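Local coordinates for protein glutamate--tRNA ligase (Elizabethkingia anophelis, PDB 6B1Z) that probably attaches glutamate to its cognate tRNA at the expense of ATP, as a class I aminoacyl-tRNA synthetase, at residues D52-T55 with Q56-V59; R96-Y99 with D100-E104; I216-E220 with M221-H225. One frame throughout, in Å; residues are numbered along the deposited sequence.

Interaction 1: D52-T55 with Q56-V59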
loop_
_atom_site.group_PDB
_atom_site.type_symbol
_atom_site.label_atom_id
_atom_site.label_comp_id
_atom_site.label_asym_id
_atom_site.label_seq_id
_atom_site.Cartn_x
_atom_site.Cartn_y
_atom_site.Cartn_z
ATOM N N ASP A 52 -0.760 -6.099 -19.398
ATOM C CA ASP A 52 0.599 -6.218 -19.907
ATOM C C ASP A 52 0.693 -6.014 -21.416
ATOM O O ASP A 52 1.547 -6.619 -22.067
ATOM C CB ASP A 52 1.210 -7.571 -19.516
ATOM C CG ASP A 52 0.459 -8.760 -20.111
ATOM O OD1 ASP A 52 -0.726 -8.603 -20.476
ATOM O OD2 ASP A 52 1.064 -9.854 -20.205
ATOM N N THR A 53 -0.144 -5.143 -21.998
ATOM C CA THR A 53 0.009 -4.866 -23.427
ATOM C C THR A 53 1.090 -3.836 -23.734
ATOM O O THR A 53 1.534 -3.757 -24.886
ATOM C CB THR A 53 -1.300 -4.383 -24.058
ATOM O OG1 THR A 53 -1.795 -3.242 -23.351
ATOM C CG2 THR A 53 -2.341 -5.497 -24.052
ATOM N N ASP A 54 1.519 -3.039 -22.755
ATOM C CA ASP A 54 2.587 -2.063 -22.996
ATOM C C ASP A 54 3.918 -2.751 -22.697
ATOM O O ASP A 54 4.521 -2.591 -21.633
ATOM C CB ASP A 54 2.381 -0.806 -22.160
ATOM C CG ASP A 54 3.224 0.362 -22.650
ATOM O OD1 ASP A 54 3.981 0.182 -23.626
ATOM O OD2 ASP A 54 3.125 1.456 -22.057
ATOM N N THR A 55 4.371 -3.528 -23.681
ATOM C CA THR A 55 5.508 -4.425 -23.500
ATOM C C THR A 55 6.779 -3.686 -23.090
ATOM O O THR A 55 7.617 -4.249 -22.377
ATOM C CB THR A 55 5.749 -5.212 -24.790
ATOM O OG1 THR A 55 4.493 -5.652 -25.322
ATOM C CG2 THR A 55 6.632 -6.423 -24.526
ATOM N N GLN A 56 6.944 -2.434 -23.515
ATOM C CA GLN A 56 8.193 -1.740 -23.231
ATOM C C GLN A 56 8.241 -1.140 -21.830
ATOM O O GLN A 56 9.298 -0.641 -21.427
ATOM C CB GLN A 56 8.447 -0.649 -24.278
ATOM C CG GLN A 56 7.506 0.542 -24.223
ATOM C CD GLN A 56 7.746 1.512 -25.367
ATOM O OE1 GLN A 56 7.774 1.118 -26.534
ATOM N NE2 GLN A 56 7.934 2.785 -25.036
ATOM N N ARG A 57 7.144 -1.178 -21.077
ATOM C CA ARG A 57 7.151 -0.733 -19.691
ATOM C C ARG A 57 7.142 -1.900 -18.710
ATOM O O ARG A 57 7.019 -1.681 -17.498
ATOM C CB ARG A 57 5.964 0.196 -19.427
ATOM C CG ARG A 57 6.064 1.527 -20.162
ATOM C CD ARG A 57 5.049 2.539 -19.648
ATOM N NE ARG A 57 5.119 2.706 -18.198
ATOM C CZ ARG A 57 4.176 2.303 -17.353
ATOM N NH1 ARG A 57 3.078 1.715 -17.813
ATOM N NH2 ARG A 57 4.327 2.492 -16.047
ATOM N N TYR A 58 7.290 -3.125 -19.206
ATOM C CA TYR A 58 7.202 -4.311 -18.366
ATOM C C TYR A 58 8.402 -4.407 -17.433
ATOM O O TYR A 58 9.540 -4.143 -17.826
ATOM C CB TYR A 58 7.110 -5.560 -19.242
ATOM C CG TYR A 58 7.377 -6.858 -18.518
ATOM C CD1 TYR A 58 6.410 -7.433 -17.700
ATOM C CD2 TYR A 58 8.593 -7.518 -18.666
ATOM C CE1 TYR A 58 6.650 -8.623 -17.041
ATOM C CE2 TYR A 58 8.842 -8.710 -18.011
ATOM C CZ TYR A 58 7.866 -9.258 -17.200
ATOM O OH TYR A 58 8.107 -10.444 -16.545
ATOM N N VAL A 59 8.141 -4.780 -16.186
ATOM C CA VAL A 59 9.175 -4.980 -15.182
ATOM C C VAL A 59 9.124 -6.444 -14.759
ATOM O O VAL A 59 8.094 -6.901 -14.253
ATOM C CB VAL A 59 8.986 -4.055 -13.969
ATOM C CG1 VAL A 59 10.084 -4.297 -12.938
ATOM C CG2 VAL A 59 8.965 -2.600 -14.411
#
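The backbone N of Arg57 donates to the carbonyl O of Asp54 over 3.0 Å, the shorter of the two hydrogen bonds that join 52-55 to 56-59. It is fairly straight at the hydrogen, 159°, yet the donor stands well above the carbonyl plane and meets neither lone pair directly. One residue on, Tyr58 N reaches Thr55 O in the same three-residue step, but at 3.4 Å this bond is weak. Just ahead of them Thr55 N makes a weak bond of 3.1 Å back to Thr53 O, so the backbone bends sharply at Asp54 before it coils.

The Asp54 carboxylate is carried across toward Gln56 and Arg57, its CG anti to the backbone N (chi1 -164°), and meets carbon atoms of those two side chains. Asp54 OD2 comes to 3.3 Å from Arg57 CD, and Asp54 OD1 to 3.6 Å from Gln56 CG. The Arg57 chain bends about its CG-CD bond, and its guanidinium ends with NH1 4.3 Å from Asp54 OD2, too far for a salt bridge. That oxygen lies near the guanidinium plane, at its edge, with the two flat groups turned 52° apart; at this distance any attraction between the charges is probably weak. Tyr58 touches Thr55 O through CB at 3.4 Å, while its ring leads away from the turn.

Tyr210, on helix 210-220, is touched by Asp54 and Arg57, and Asp52 OD2 bonds to Ser93 OG. The weak Thr55-Thr53 bond marks an inverse gamma turn centred on Asp54; the Arg57-Asp54 and Tyr58-Thr55 bonds form the short 3-10 turn that follows, in the surface loop between strand 45-48 and helix 62-73 of the catalytic domain.

Interaction 2: R96-Y99 with D100-E104. With FMT (formic acid), chain B; EDO (1,2-ethanediol), chain S.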
loop_
_atom_site.group_PDB
_atom_site.type_symbol
_atom_site.label_atom_id
_atom_site.label_comp_id
_atom_site.label_asym_id
_atom_site.label_seq_id
_atom_site.Cartn_x
_atom_site.Cartn_y
_atom_site.Cartn_z
ATOM N N ARG A 96 -4.993 -11.322 -28.123
ATOM C CA ARG A 96 -4.947 -10.568 -29.377
ATOM C C ARG A 96 -6.085 -10.946 -30.325
ATOM O O ARG A 96 -6.634 -10.072 -31.007
ATOM C CB ARG A 96 -3.591 -10.752 -30.064
ATOM C CG ARG A 96 -3.650 -10.469 -31.564
ATOM C CD ARG A 96 -2.301 -10.605 -32.252
ATOM N NE ARG A 96 -1.393 -9.511 -31.917
ATOM C CZ ARG A 96 -1.492 -8.276 -32.401
ATOM N NH1 ARG A 96 -2.470 -7.955 -33.242
ATOM N NH2 ARG A 96 -0.610 -7.358 -32.043
ATOM N N ASP A 97 -6.465 -12.231 -30.383
ATOM C CA ASP A 97 -7.531 -12.618 -31.311
ATOM C C ASP A 97 -8.867 -11.985 -30.916
ATOM O O ASP A 97 -9.662 -11.602 -31.789
ATOM C CB ASP A 97 -7.641 -14.139 -31.388
ATOM C CG ASP A 97 -6.630 -14.744 -32.342
ATOM O OD1 ASP A 97 -5.662 -14.040 -32.714
ATOM O OD2 ASP A 97 -6.807 -15.918 -32.731
ATOM N N ILE A 98 -9.127 -11.863 -29.610
ATOM C CA ILE A 98 -10.314 -11.152 -29.135
ATOM C C ILE A 98 -10.263 -9.699 -29.573
ATOM O O ILE A 98 -11.251 -9.137 -30.073
ATOM C CB ILE A 98 -10.433 -11.272 -27.601
ATOM C CG1 ILE A 98 -10.608 -12.734 -27.201
ATOM C CG2 ILE A 98 -11.586 -10.432 -27.079
ATOM C CD1 ILE A 98 -10.392 -13.014 -25.716
ATOM N N TYR A 99 -9.109 -9.062 -29.384
ATOM C CA TYR A 99 -9.001 -7.650 -29.730
ATOM C C TYR A 99 -9.160 -7.439 -31.230
ATOM O O TYR A 99 -9.777 -6.455 -31.663
ATOM C CB TYR A 99 -7.666 -7.094 -29.249
ATOM C CG TYR A 99 -7.459 -7.183 -27.750
ATOM C CD1 TYR A 99 -8.505 -6.972 -26.850
ATOM C CD2 TYR A 99 -6.209 -7.499 -27.242
ATOM C CE1 TYR A 99 -8.277 -7.062 -25.458
ATOM C CE2 TYR A 99 -5.977 -7.592 -25.879
ATOM C CZ TYR A 99 -7.007 -7.379 -24.998
ATOM O OH TYR A 99 -6.748 -7.492 -23.650
ATOM N N ASP A 100 -8.606 -8.346 -32.041
ATOM C CA ASP A 100 -8.740 -8.219 -33.494
ATOM C C ASP A 100 -10.201 -8.257 -33.920
ATOM O O ASP A 100 -10.619 -7.498 -34.803
ATOM C CB ASP A 100 -7.969 -9.339 -34.190
ATOM C CG ASP A 100 -6.469 -9.145 -34.132
ATOM O OD1 ASP A 100 -5.993 -8.078 -33.697
ATOM O OD2 ASP A 100 -5.757 -10.105 -34.512
ATOM N N ARG A 101 -10.988 -9.133 -33.300
ATOM C CA ARG A 101 -12.413 -9.225 -33.601
ATOM C C ARG A 101 -13.103 -7.883 -33.375
ATOM O O ARG A 101 -13.875 -7.418 -34.225
ATOM C CB ARG A 101 -13.032 -10.333 -32.736
ATOM C CG ARG A 101 -14.540 -10.492 -32.817
ATOM C CD ARG A 101 -14.979 -11.894 -32.350
ATOM N NE ARG A 101 -15.084 -12.029 -30.897
ATOM C CZ ARG A 101 -14.296 -12.799 -30.147
ATOM N NH1 ARG A 101 -13.329 -13.522 -30.704
ATOM N NH2 ARG A 101 -14.481 -12.852 -28.833
ATOM N N TYR A 102 -12.806 -7.231 -32.246
ATOM C CA TYR A 102 -13.486 -5.987 -31.912
ATOM C C TYR A 102 -12.885 -4.785 -32.612
ATOM O O TYR A 102 -13.594 -3.793 -32.829
ATOM C CB TYR A 102 -13.509 -5.816 -30.394
ATOM C CG TYR A 102 -14.411 -6.860 -29.779
ATOM C CD1 TYR A 102 -15.713 -7.019 -30.229
ATOM C CD2 TYR A 102 -13.945 -7.729 -28.801
ATOM C CE1 TYR A 102 -16.542 -7.981 -29.696
ATOM C CE2 TYR A 102 -14.770 -8.692 -28.259
ATOM C CZ TYR A 102 -16.065 -8.810 -28.708
ATOM O OH TYR A 102 -16.889 -9.773 -28.173
ATOM N N THR A 103 -11.616 -4.856 -33.007
ATOM C CA THR A 103 -11.076 -3.833 -33.895
ATOM C C THR A 103 -11.826 -3.822 -35.227
ATOM O O THR A 103 -12.201 -2.757 -35.733
ATOM C CB THR A 103 -9.579 -4.070 -34.102
ATOM O OG1 THR A 103 -8.893 -3.852 -32.867
ATOM C CG2 THR A 103 -9.015 -3.128 -35.151
ATOM N N GLU A 104 -12.071 -5.005 -35.802
ATOM C CA GLU A 104 -12.855 -5.081 -37.034
ATOM C C GLU A 104 -14.249 -4.491 -36.827
ATOM O O GLU A 104 -14.765 -3.774 -37.700
ATOM C CB GLU A 104 -12.941 -6.534 -37.517
ATOM C CG GLU A 104 -13.734 -6.699 -38.809
ATOM C CD GLU A 104 -14.016 -8.151 -39.154
ATOM O OE1 GLU A 104 -13.543 -9.044 -38.420
ATOM O OE2 GLU A 104 -14.718 -8.394 -40.161
HETATM C C FMT B . -3.668 -15.090 -30.019
HETATM O O1 FMT B . -4.700 -14.468 -29.773
HETATM O O2 FMT B . -3.022 -15.715 -29.178
HETATM C C1 EDO S . -2.822 -18.092 -34.340
HETATM O O1 EDO S . -2.552 -17.089 -33.353
HETATM C C2 EDO S . -4.324 -18.331 -34.404
HETATM O O2 EDO S . -5.003 -17.069 -34.416
HETATM O O HOH W 1 -6.884 -12.361 -35.286
#
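Ile98 and Tyr102 run out from the helix in the same direction, next to each other and one turn apart, on its more closely packed side. Ile98 CG2, anti to the backbone N (CG1 at chi1 -63°), is turned to the Tyr102 ring and rests 3.8 Å from Tyr102 CE2. Ile98 O, coming in at a slant to the ring, lies 3.3 Å from Tyr102 CD2. Arg101 lays its guanidinium with one face over Ile98 CA. Ordinary i to i+4 helical bonds run through the whole segment, among them Thr103 N to Tyr99 O and Asp100 N to Arg96 O, both 2.8 Å.

The other side is looser and wetter. Arg96 NH1 and Asp100 OD1 form a long salt bridge of 3.6 Å, with guanidinium and carboxylate planes 52° apart, so it is no flat two-pronged pairing; Arg96 NH2 is held instead by Asp205 O. Asp97 OD1 and Asp100 OD2 face each other at 4.3 Å, a repulsion probably eased by a water that donates to both, at 2.6 Å to Asp100 OD2 and weakly to Asp97 OD1. A formic acid molecule, probably from the crystallisation liquor, takes the Asp97 N-H at the start of the helix.

Helix 96-106 packs its inner side on helix 210-220: Ile98, Tyr99 and Tyr102 all touch Ile216, Tyr99 OH bonds to Asp217 OD2, and Tyr102 meets Trp248 edge-to-face just beyond helix 236-246.

Interaction 3: I216-E220 with M221-H225. With EDO (1,2-ethanediol), chain V.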
loop_
_atom_site.group_PDB
_atom_site.type_symbol
_atom_site.label_atom_id
_atom_site.label_comp_id
_atom_site.label_asym_id
_atom_site.label_seq_id
_atom_site.Cartn_x
_atom_site.Cartn_y
_atom_site.Cartn_z
ATOM N N ILE A 216 -13.130 -3.585 -23.897
ATOM C CA ILE A 216 -13.368 -4.907 -24.486
ATOM C C ILE A 216 -13.392 -5.966 -23.394
ATOM O O ILE A 216 -14.305 -6.802 -23.327
ATOM C CB ILE A 216 -12.292 -5.235 -25.537
ATOM C CG1 ILE A 216 -12.490 -4.382 -26.806
ATOM C CG2 ILE A 216 -12.278 -6.762 -25.859
ATOM C CD1 ILE A 216 -11.283 -4.376 -27.720
ATOM N N ASP A 217 -12.398 -5.930 -22.511
ATOM C CA ASP A 217 -12.308 -7.001 -21.524
ATOM C C ASP A 217 -13.307 -6.847 -20.389
ATOM O O ASP A 217 -13.743 -7.857 -19.826
ATOM C CB ASP A 217 -10.885 -7.096 -20.974
ATOM C CG ASP A 217 -9.892 -7.641 -22.002
ATOM O OD1 ASP A 217 -10.320 -8.259 -23.010
ATOM O OD2 ASP A 217 -8.678 -7.463 -21.787
ATOM N N ASP A 218 -13.671 -5.621 -20.014
ATOM C CA ASP A 218 -14.740 -5.463 -19.034
ATOM C C ASP A 218 -16.056 -5.998 -19.585
ATOM O O ASP A 218 -16.834 -6.629 -18.862
ATOM C CB ASP A 218 -14.852 -4.002 -18.603
ATOM C CG ASP A 218 -13.678 -3.571 -17.758
ATOM O OD1 ASP A 218 -13.481 -2.355 -17.580
ATOM O OD2 ASP A 218 -12.947 -4.482 -17.272
ATOM N N HIS A 219 -16.306 -5.794 -20.879
ATOM C CA HIS A 219 -17.480 -6.383 -21.509
ATOM C C HIS A 219 -17.392 -7.906 -21.532
ATOM O O HIS A 219 -18.317 -8.597 -21.074
ATOM C CB HIS A 219 -17.628 -5.819 -22.924
ATOM C CG HIS A 219 -18.788 -6.389 -23.680
ATOM N ND1 HIS A 219 -20.094 -6.039 -23.413
ATOM C CD2 HIS A 219 -18.836 -7.286 -24.690
ATOM C CE1 HIS A 219 -20.898 -6.695 -24.229
ATOM N NE2 HIS A 219 -20.162 -7.461 -25.014
ATOM N N GLU A 220 -16.284 -8.450 -22.061
ATOM C CA GLU A 220 -16.155 -9.896 -22.208
ATOM C C GLU A 220 -16.185 -10.613 -20.862
ATOM O O GLU A 220 -16.734 -11.722 -20.759
ATOM C CB GLU A 220 -14.863 -10.243 -22.952
ATOM C CG GLU A 220 -14.859 -9.820 -24.417
ATOM C CD GLU A 220 -15.973 -10.453 -25.226
ATOM O OE1 GLU A 220 -15.820 -11.618 -25.643
ATOM O OE2 GLU A 220 -17.006 -9.786 -25.443
ATOM N N MET A 221 -15.589 -10.015 -19.829
ATOM C CA MET A 221 -15.523 -10.646 -18.514
ATOM C C MET A 221 -16.734 -10.313 -17.652
ATOM O O MET A 221 -16.757 -10.677 -16.470
ATOM C CB MET A 221 -14.234 -10.239 -17.794
ATOM C CG MET A 221 -12.975 -10.661 -18.537
ATOM S SD MET A 221 -11.469 -10.280 -17.631
ATOM C CE MET A 221 -10.271 -11.116 -18.688
ATOM N N LYS A 222 -17.743 -9.653 -18.237
ATOM C CA LYS A 222 -19.022 -9.387 -17.577
ATOM C C LYS A 222 -18.821 -8.614 -16.274
ATOM O O LYS A 222 -19.479 -8.870 -15.262
ATOM C CB LYS A 222 -19.814 -10.684 -17.354
ATOM C CG LYS A 222 -20.085 -11.431 -18.687
ATOM C CD LYS A 222 -21.224 -12.421 -18.577
ATOM C CE LYS A 222 -21.345 -13.251 -19.852
ATOM N NZ LYS A 222 -21.567 -12.413 -21.067
ATOM N N ILE A 223 -17.903 -7.647 -16.314
ATOM C CA ILE A 223 -17.664 -6.762 -15.177
ATOM C C ILE A 223 -18.875 -5.858 -14.970
ATOM O O ILE A 223 -19.416 -5.280 -15.924
ATOM C CB ILE A 223 -16.390 -5.938 -15.408
ATOM C CG1 ILE A 223 -15.171 -6.863 -15.539
ATOM C CG2 ILE A 223 -16.186 -4.902 -14.288
ATOM C CD1 ILE A 223 -14.965 -7.800 -14.343
ATOM N N THR A 224 -19.307 -5.730 -13.715
ATOM C CA THR A 224 -20.454 -4.885 -13.385
ATOM C C THR A 224 -20.069 -3.537 -12.783
ATOM O O THR A 224 -20.818 -2.562 -12.943
ATOM C CB THR A 224 -21.387 -5.609 -12.408
ATOM O OG1 THR A 224 -20.702 -5.875 -11.178
ATOM C CG2 THR A 224 -21.897 -6.927 -13.003
ATOM N N HIS A 225 -18.945 -3.467 -12.073
ATOM C CA HIS A 225 -18.540 -2.257 -11.366
ATOM C C HIS A 225 -17.049 -2.071 -11.562
ATOM O O HIS A 225 -16.258 -2.951 -11.185
ATOM C CB HIS A 225 -18.862 -2.338 -9.869
ATOM C CG HIS A 225 -20.323 -2.416 -9.560
ATOM N ND1 HIS A 225 -21.059 -3.567 -9.740
ATOM C CD2 HIS A 225 -21.181 -1.490 -9.071
ATOM C CE1 HIS A 225 -22.311 -3.346 -9.378
ATOM N NE2 HIS A 225 -22.409 -2.095 -8.959
HETATM C C1 EDO V . -12.444 0.675 -18.758
HETATM O O1 EDO V . -11.775 1.660 -19.549
HETATM C C2 EDO V . -13.909 1.052 -18.632
HETATM O O2 EDO V . -14.697 -0.138 -18.493
HETATM O O HOH W 2 -19.707 -5.542 -18.602
HETATM O O HOH W 3 -20.379 -10.043 -22.580
#
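A Schellman motif ends the helix here, with Lys222 as the C-prime residue in the positive-phi conformation (phi 57°). Two nested backbone bonds define it: Ile223 N to Asp218 O at 2.9 Å, with the donor in the carbonyl plane, and Lys222 N to His219 O at 3.1 Å, where the donor stands 65° out of the His219 carbonyl plane. The preceding helical bond, Met221 N to Asp217 O, measures 2.8 Å.

Water serves the carbonyl oxygens of the cap. One molecule donates to Asp218 O and, at 2.7 Å, to Ile223 O, so Asp218 O is gripped twice. Another donates to His219 O, and the lysine chain, bent at its last torsion (chi4 -58°), brings Lys222 NZ to the same water at 3.1 Å. Among side chains, Ile223 CG1 comes within 3.7 Å of Asp218 OD2, the two groups slanting across each other. That oxygen also makes salt bridges to Arg15 and Arg49.

The turn passes helix 210-220 over to strand 225-229, with Ile223 lying on Arg15 of strand 13-16 and the Thr224 backbone bonded to Arg13 and to Glu252 of strand 252-256.

In the fold
All three contacts are local, so each closes only a turn of chain, and they follow in series without nesting or crossing. Interaction 1 bends the loop that leads from strand 45-48 to helix 62-73; interaction 2 forms most of helix 96-106; interaction 3 ends helix 210-220 and turns it toward strand 225-229. Interactions 2 and 3 touch, their centres 15 Å apart, and so join two helices distant in sequence. Interaction 1 stays apart, its nearest atoms about 5 Å from interaction 2 and about 7 Å from interaction 3, yet it packs on Tyr210 at the beginning of the helix that interaction 3 terminates. All three belong to the class I catalytic domain.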